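Local coordinates for solute Binding Protein, BlMnBP1 in complex with mannotriose (Bifidobacterium, PDB 6FUV) that serves as a solute-binding protein of an ABC transporter, capturing beta-manno-oligosaccharides such as mannotriose, probably for uptake, at residues A45-K48 and E49-M53; N312-K315 and D316-E319; K326-T329 and E330-Y334. All blocks are in the same frame, centred on the assembly; numbering follows the deposited sequence.

Contact 1 (A45-K48 and E49-M53)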
loop_
_atom_site.group_PDB
_atom_site.type_symbol
_atom_site.label_atom_id
_atom_site.label_comp_id
_atom_site.label_asym_id
_atom_site.label_seq_id
_atom_site.Cartn_x
_atom_site.Cartn_y
_atom_site.Cartn_z
ATOM N N ALA A 45 -7.969 9.517 -19.826
ATOM C CA ALA A 45 -9.244 8.832 -19.966
ATOM C C ALA A 45 -10.188 9.106 -18.798
ATOM O O ALA A 45 -11.394 9.287 -18.992
ATOM C CB ALA A 45 -8.980 7.328 -20.087
ATOM N N TYR A 46 -9.675 9.114 -17.574
ATOM C CA TYR A 46 -10.563 9.417 -16.461
ATOM C C TYR A 46 -10.945 10.889 -16.499
ATOM O O TYR A 46 -12.081 11.268 -16.184
ATOM C CB TYR A 46 -9.910 9.068 -15.111
ATOM C CG TYR A 46 -9.823 7.602 -14.810
ATOM C CD1 TYR A 46 -10.932 6.886 -14.456
ATOM C CD2 TYR A 46 -8.630 6.939 -14.853
ATOM C CE1 TYR A 46 -10.855 5.504 -14.206
ATOM C CE2 TYR A 46 -8.552 5.565 -14.571
ATOM C CZ TYR A 46 -9.651 4.875 -14.258
ATOM O OH TYR A 46 -9.578 3.527 -13.976
ATOM N N ILE A 47 -9.978 11.739 -16.821
ATOM C CA ILE A 47 -10.226 13.167 -16.749
ATOM C C ILE A 47 -11.231 13.565 -17.827
ATOM O O ILE A 47 -12.129 14.384 -17.601
ATOM C CB ILE A 47 -8.887 13.923 -16.855
ATOM C CG1 ILE A 47 -8.074 13.669 -15.581
ATOM C CG2 ILE A 47 -9.154 15.410 -17.148
ATOM C CD1 ILE A 47 -6.656 14.027 -15.657
ATOM N N LYS A 48 -11.131 12.946 -19.000
ATOM C CA LYS A 48 -12.116 13.179 -20.043
ATOM C C LYS A 48 -13.519 12.863 -19.542
ATOM O O LYS A 48 -14.470 13.619 -19.796
ATOM C CB LYS A 48 -11.756 12.319 -21.241
ATOM C CG LYS A 48 -12.599 12.589 -22.497
ATOM C CD LYS A 48 -12.727 11.326 -23.346
ATOM C CE LYS A 48 -14.155 10.770 -23.333
ATOM N NZ LYS A 48 -14.983 11.323 -24.465
ATOM N N GLU A 49 -13.659 11.744 -18.817
ATOM C CA GLU A 49 -14.957 11.398 -18.255
ATOM C C GLU A 49 -15.383 12.397 -17.200
ATOM O O GLU A 49 -16.549 12.784 -17.161
ATOM C CB GLU A 49 -14.924 9.980 -17.695
ATOM C CG GLU A 49 -15.027 8.912 -18.796
ATOM C CD GLU A 49 -14.525 7.532 -18.339
ATOM O OE1 GLU A 49 -14.482 7.289 -17.090
ATOM O OE2 GLU A 49 -14.151 6.713 -19.221
ATOM N N PHE A 50 -14.457 12.846 -16.357
ATOM C CA PHE A 50 -14.811 13.848 -15.353
ATOM C C PHE A 50 -15.325 15.119 -16.004
ATOM O O PHE A 50 -16.276 15.737 -15.500
ATOM C CB PHE A 50 -13.603 14.139 -14.464
ATOM C CG PHE A 50 -13.748 15.362 -13.559
ATOM C CD1 PHE A 50 -14.424 15.285 -12.380
ATOM C CD2 PHE A 50 -13.117 16.539 -13.874
ATOM C CE1 PHE A 50 -14.537 16.352 -11.541
ATOM C CE2 PHE A 50 -13.203 17.614 -13.047
ATOM C CZ PHE A 50 -13.932 17.543 -11.882
ATOM N N ASN A 51 -14.698 15.509 -17.131
ATOM C CA ASN A 51 -15.034 16.730 -17.849
ATOM C C ASN A 51 -16.401 16.647 -18.529
ATOM O O ASN A 51 -16.975 17.691 -18.867
ATOM C CB ASN A 51 -13.942 17.057 -18.888
ATOM C CG ASN A 51 -12.742 17.694 -18.274
ATOM O OD1 ASN A 51 -12.838 18.409 -17.239
ATOM N ND2 ASN A 51 -11.586 17.451 -18.878
ATOM N N ALA A 52 -16.959 15.442 -18.727
ATOM C CA ALA A 52 -18.333 15.387 -19.222
ATOM C C ALA A 52 -19.292 15.964 -18.192
ATOM O O ALA A 52 -20.329 16.513 -18.558
ATOM C CB ALA A 52 -18.746 13.950 -19.574
ATOM N N MET A 53 -18.963 15.856 -16.899
ATOM C CA MET A 53 -19.773 16.429 -15.832
ATOM C C MET A 53 -19.279 17.817 -15.450
ATOM O O MET A 53 -20.091 18.715 -15.202
ATOM C CB MET A 53 -19.764 15.497 -14.619
ATOM C CG MET A 53 -21.043 15.524 -13.797
ATOM S SD MET A 53 -21.064 14.431 -12.337
ATOM C CE MET A 53 -20.590 12.882 -13.126
#

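Contact 2 (N312-K315 and D316-E319)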
loop_
_atom_site.group_PDB
_atom_site.type_symbol
_atom_site.label_atom_id
_atom_site.label_comp_id
_atom_site.label_asym_id
_atom_site.label_seq_id
_atom_site.Cartn_x
_atom_site.Cartn_y
_atom_site.Cartn_z
ATOM N N ASN A 312 -2.331 25.450 0.433
ATOM C CA ASN A 312 -1.860 26.641 -0.267
ATOM C C ASN A 312 -2.790 27.045 -1.396
ATOM O O ASN A 312 -2.877 28.231 -1.734
ATOM C CB ASN A 312 -0.466 26.444 -0.851
ATOM C CG ASN A 312 0.578 26.225 0.202
ATOM O OD1 ASN A 312 0.421 26.620 1.337
ATOM N ND2 ASN A 312 1.670 25.579 -0.185
ATOM N N SER A 313 -3.453 26.078 -2.011
ATOM C CA SER A 313 -4.301 26.351 -3.155
ATOM C C SER A 313 -5.407 27.350 -2.796
ATOM O O SER A 313 -5.968 27.339 -1.689
ATOM C CB SER A 313 -4.952 25.052 -3.653
ATOM O OG SER A 313 -4.016 24.032 -3.790
ATOM N N ASP A 314 -5.779 28.176 -3.771
ATOM C CA ASP A 314 -6.781 29.202 -3.525
ATOM C C ASP A 314 -8.154 28.577 -3.379
ATOM O O ASP A 314 -8.314 27.357 -3.492
ATOM C CB ASP A 314 -6.788 30.269 -4.616
ATOM C CG ASP A 314 -7.159 29.743 -5.995
ATOM O OD1 ASP A 314 -7.829 28.709 -6.102
ATOM O OD2 ASP A 314 -6.768 30.395 -6.984
ATOM N N LYS A 315 -9.126 29.426 -3.033
ATOM C CA LYS A 315 -10.468 28.977 -2.689
ATOM C C LYS A 315 -11.065 28.134 -3.799
ATOM O O LYS A 315 -11.608 27.060 -3.541
ATOM C CB LYS A 315 -11.318 30.210 -2.387
ATOM C CG LYS A 315 -12.562 29.989 -1.616
ATOM C CD LYS A 315 -13.292 31.347 -1.259
ATOM C CE LYS A 315 -13.162 32.377 -2.362
ATOM N NZ LYS A 315 -13.827 33.702 -2.026
ATOM N N ASP A 316 -10.970 28.617 -5.043
ATOM C CA ASP A 316 -11.544 27.912 -6.190
ATOM C C ASP A 316 -10.873 26.570 -6.434
ATOM O O ASP A 316 -11.535 25.602 -6.783
ATOM C CB ASP A 316 -11.419 28.744 -7.477
ATOM C CG ASP A 316 -12.431 29.845 -7.580
ATOM O OD1 ASP A 316 -13.257 29.998 -6.674
ATOM O OD2 ASP A 316 -12.347 30.576 -8.573
ATOM N N ARG A 317 -9.559 26.507 -6.329
ATOM C CA ARG A 317 -8.868 25.258 -6.623
ATOM C C ARG A 317 -9.114 24.225 -5.543
ATOM O O ARG A 317 -9.224 23.032 -5.849
ATOM C CB ARG A 317 -7.370 25.486 -6.788
ATOM C CG ARG A 317 -7.018 26.322 -8.052
ATOM C CD ARG A 317 -5.516 26.285 -8.357
ATOM N NE ARG A 317 -5.299 26.832 -9.691
ATOM C CZ ARG A 317 -4.984 28.095 -9.946
ATOM N NH1 ARG A 317 -4.786 28.927 -8.949
ATOM N NH2 ARG A 317 -4.858 28.515 -11.198
ATOM N N GLN A 318 -9.191 24.661 -4.275
ATOM C CA GLN A 318 -9.502 23.733 -3.199
ATOM C C GLN A 318 -10.834 23.054 -3.475
ATOM O O GLN A 318 -10.939 21.837 -3.398
ATOM C CB GLN A 318 -9.527 24.441 -1.833
ATOM C CG GLN A 318 -8.190 24.908 -1.305
ATOM C CD GLN A 318 -8.259 25.396 0.097
ATOM O OE1 GLN A 318 -9.340 25.531 0.674
ATOM N NE2 GLN A 318 -7.110 25.583 0.690
ATOM N N GLU A 319 -11.867 23.823 -3.795
ATOM C CA GLU A 319 -13.186 23.255 -4.044
ATOM C C GLU A 319 -13.194 22.398 -5.304
ATOM O O GLU A 319 -13.770 21.322 -5.308
ATOM C CB GLU A 319 -14.209 24.389 -4.134
ATOM C CG GLU A 319 -15.531 23.981 -4.694
ATOM C CD GLU A 319 -16.630 25.024 -4.576
ATOM O OE1 GLU A 319 -16.323 26.204 -4.319
ATOM O OE2 GLU A 319 -17.824 24.639 -4.739
#

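Contact 3 (K326-T329 and E330-Y334)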
loop_
_atom_site.group_PDB
_atom_site.type_symbol
_atom_site.label_atom_id
_atom_site.label_comp_id
_atom_site.label_asym_id
_atom_site.label_seq_id
_atom_site.Cartn_x
_atom_site.Cartn_y
_atom_site.Cartn_z
ATOM N N LYS A 326 -14.108 13.615 -4.930
ATOM C CA LYS A 326 -15.396 12.986 -4.764
ATOM C C LYS A 326 -15.811 12.260 -6.022
ATOM O O LYS A 326 -16.383 11.173 -5.931
ATOM C CB LYS A 326 -16.431 14.014 -4.350
ATOM C CG LYS A 326 -17.755 13.333 -3.967
ATOM C CD LYS A 326 -18.480 14.016 -2.838
ATOM C CE LYS A 326 -19.816 13.387 -2.517
ATOM N NZ LYS A 326 -20.514 14.117 -1.409
ATOM N N TRP A 327 -15.542 12.847 -7.195
ATOM C CA TRP A 327 -15.783 12.173 -8.468
ATOM C C TRP A 327 -14.933 10.918 -8.625
ATOM O O TRP A 327 -15.413 9.899 -9.131
ATOM C CB TRP A 327 -15.486 13.114 -9.638
ATOM C CG TRP A 327 -15.859 12.507 -10.977
ATOM C CD1 TRP A 327 -17.072 12.605 -11.599
ATOM C CD2 TRP A 327 -15.033 11.727 -11.859
ATOM N NE1 TRP A 327 -17.069 11.875 -12.788
ATOM C CE2 TRP A 327 -15.828 11.321 -12.954
ATOM C CE3 TRP A 327 -13.733 11.283 -11.800
ATOM C CZ2 TRP A 327 -15.325 10.579 -14.004
ATOM C CZ3 TRP A 327 -13.253 10.531 -12.829
ATOM C CH2 TRP A 327 -14.028 10.203 -13.926
ATOM N N MET A 328 -13.652 10.978 -8.240
ATOM C CA MET A 328 -12.858 9.761 -8.284
ATOM C C MET A 328 -13.480 8.711 -7.377
ATOM O O MET A 328 -13.508 7.531 -7.709
ATOM C CB MET A 328 -11.408 10.040 -7.879
ATOM C CG MET A 328 -10.591 10.835 -8.927
ATOM S SD MET A 328 -10.210 9.783 -10.319
ATOM C CE MET A 328 -9.174 8.549 -9.491
ATOM N N THR A 329 -13.970 9.111 -6.221
ATOM C CA THR A 329 -14.432 8.103 -5.269
ATOM C C THR A 329 -15.742 7.507 -5.737
ATOM O O THR A 329 -15.884 6.283 -5.798
ATOM C CB THR A 329 -14.591 8.719 -3.881
ATOM O OG1 THR A 329 -13.349 9.241 -3.456
ATOM C CG2 THR A 329 -15.055 7.677 -2.806
ATOM N N GLU A 330 -16.711 8.353 -6.107
ATOM C CA GLU A 330 -18.054 7.876 -6.373
ATOM C C GLU A 330 -18.308 7.488 -7.806
ATOM O O GLU A 330 -19.299 6.795 -8.038
ATOM C CB GLU A 330 -19.090 8.935 -5.971
ATOM C CG GLU A 330 -19.115 9.202 -4.432
ATOM C CD GLU A 330 -20.332 9.927 -3.980
ATOM O OE1 GLU A 330 -21.130 10.305 -4.849
ATOM O OE2 GLU A 330 -20.522 10.112 -2.753
ATOM N N LYS A 331 -17.471 7.922 -8.759
ATOM C CA LYS A 331 -17.854 7.819 -10.158
ATOM C C LYS A 331 -16.836 7.166 -11.079
ATOM O O LYS A 331 -17.194 6.566 -12.090
ATOM C CB LYS A 331 -18.152 9.201 -10.728
ATOM C CG LYS A 331 -19.294 9.946 -10.051
ATOM C CD LYS A 331 -20.576 9.178 -10.215
ATOM C CE LYS A 331 -21.770 10.130 -10.222
ATOM N NZ LYS A 331 -23.004 9.450 -10.640
ATOM N N SER A 332 -15.565 7.278 -10.772
ATOM C CA SER A 332 -14.573 6.979 -11.796
ATOM C C SER A 332 -14.457 5.495 -12.111
ATOM O O SER A 332 -14.035 5.115 -13.205
ATOM C CB SER A 332 -13.214 7.499 -11.359
ATOM O OG SER A 332 -12.585 6.650 -10.411
ATOM N N GLY A 333 -14.786 4.635 -11.169
ATOM C CA GLY A 333 -14.510 3.225 -11.347
ATOM C C GLY A 333 -13.062 2.836 -11.228
ATOM O O GLY A 333 -12.709 1.707 -11.517
ATOM N N TYR A 334 -12.214 3.744 -10.788
ATOM C CA TYR A 334 -10.779 3.495 -10.729
ATOM C C TYR A 334 -10.438 2.272 -9.881
ATOM O O TYR A 334 -9.627 1.435 -10.273
ATOM C CB TYR A 334 -10.103 4.751 -10.186
ATOM C CG TYR A 334 -8.606 4.625 -9.871
ATOM C CD1 TYR A 334 -8.165 4.029 -8.716
ATOM C CD2 TYR A 334 -7.647 5.124 -10.737
ATOM C CE1 TYR A 334 -6.812 3.909 -8.417
ATOM C CE2 TYR A 334 -6.268 5.009 -10.456
ATOM C CZ TYR A 334 -5.857 4.409 -9.289
ATOM O OH TYR A 334 -4.521 4.324 -8.972
HETATM O O HOH W 1 -15.236 4.911 -8.004
#

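Contact 1 (A45-K48 and E49-M53)
Tyr46 and Phe50 sit one turn apart, joined through their backbones by a bond of 2.9 Å from Phe50 N to Tyr46 O. The next one, Asn51 N to Ile47 O, is 2.8 Å long, whereas the bonds before and after them, from Glu49 N to Ala45 O and from Ala52 N to Lys48 O, are weak. The side chains divide according to the face they serve. Phe50 has CG anti to its own N (chi1 168°), which swings the ring away from the preceding turn. Phe50 CB lies 3.5 Å from Ile47 O. All of this lies on helix 43-53, the crossover helix of a beta-alpha-beta unit between the parallel strands 22-28 and 57-63, as expected of an alpha/beta lobe in a periplasmic-type binding protein. Phe50 therefore reaches Ile57 and Val59 and meets the rings of Phe324 and Trp327 edge-to-face. Ile47 joins it against strand 57-63, and its CG2 branch runs alongside the Asn51 side chain, both pointing the same way. On another side Glu49, with CG anti to the carbonyl carbon (chi1 -78°), stretches back along the helix until its CD is 3.6 Å from Ala45 O. That places Glu49 OE1 obliquely by the Tyr46 ring, 4.4 Å from Tyr46 CD1, where it pairs with Lys41 in a salt bridge. The Tyr46 hydroxyl is hydrogen-bonded to ND2 of Asn337.

Contact 2 (N312-K315 and D316-E319)
Ser313 enters this helix start through its CB, which rests 4.0 Å from both Arg317 CB and Gln318 CG, while its hydroxyl is hydrogen-bonded to Asp83. The carbonyl of Ser313 is contacted by the same Gln318 methylene, CG lying 3.3 Å from Ser313 O, and it accepts a hydrogen bond from Lys3. Asp314 follows and carries most of the contact. Its CG stands between its own N and carbonyl carbon (chi1 63°), which folds the carboxylate over the first turn, and Asp314 OD1 accepts from Arg317 N at 2.8 Å, nearly in line with the C-O bond. This is an N-cap: the loop after strand 298-309 gives way to helix 315-330, and a side chain accepts from an N-H of its first turn. The negative charge is probably also favourable to the helix dipole there. The other oxygen forms a salt bridge, Asp314 OD2 to Arg317 NH1 at 3.2 Å; carboxylate and guanidinium planes are only 19° apart, although the two side chains run obliquely across each other. Arg317 thus holds both oxygens, one through its backbone N-H and one through NH1, and its NE has a further acceptor in Thr23 O. Asp314 O opens the regular bonding, accepting from Gln318 N at 2.9 Å. Lys315 then contributes chiefly backbone, its O taking Glu319 N at 3.3 Å.

Contact 3 (K326-T329 and E330-Y334)
A buried helix terminus is the setting here: within one short piece of chain, helix 315-330 runs out and turns toward helix 334-337, in a lobe of the periplasmic-type binding-protein fold, with an ST turn at Ser332 shaping the exit. Trp327 provides the platform. Lys331 CB lies over the face of its five-membered ring, 3.7 Å from the centroid and 16° off the normal, a CH-pi contact, and the two side chains cross at about a right angle. Ser332 CA lies over the six-membered part of the same face, toward its rim, and Ser332 CB comes 3.4 Å from Trp327 CZ3 at the border. With an alanine in place of Trp327, Lys331 CB and Ser332 CA would probably lose the flat surface beneath them, and a gap would open toward helix 43-53, whose Glu49 and Met53 also touch the indole. Trp327 O accepts from Lys331 N and, weakly, from Ser332 N, so the last turn is already widening. Met328, bent at every torsion (all near -70°), curls its CE to 4.0 Å from Tyr334 CD2. Lys326 and Glu330 run alongside each other, Lys326 CE to Glu330 OE2 at 3.4 Å, but Lys326 NZ is hydrogen-bonded to Tyr8 O and forms a salt bridge with Glu111, and Glu330 lines the site of a bound polyethylene glycol. Ser332 OG donates a hydrogen bond to a lone pair of Met328 O at 3.0 Å and accepts from Tyr334 N. One water completes the turn, donating to Thr329 O at 2.7 Å and accepting from Gly333 N.

In the fold
Contacts 2 and 3 occupy the two ends of helix 315-330, and the comparison shows how chemistry follows position. At the start, partly buried, contact 2 relies on a carboxylate and an arginine; at the end, buried, contact 3 relies on an indole face, a serine hydroxyl and a water. Their centres are 20 Å apart and they do not touch. Contact 1, likewise partly buried, on the neighbouring helix 43-53, is mostly backbone bonding with an apolar side toward the sheet. It meets contact 3 directly: Trp327 CH2 packs 3.2 Å from Tyr46 O, and the Tyr46 ring packs on Ser332 and its hydroxyl on Tyr334, tying the two helices together.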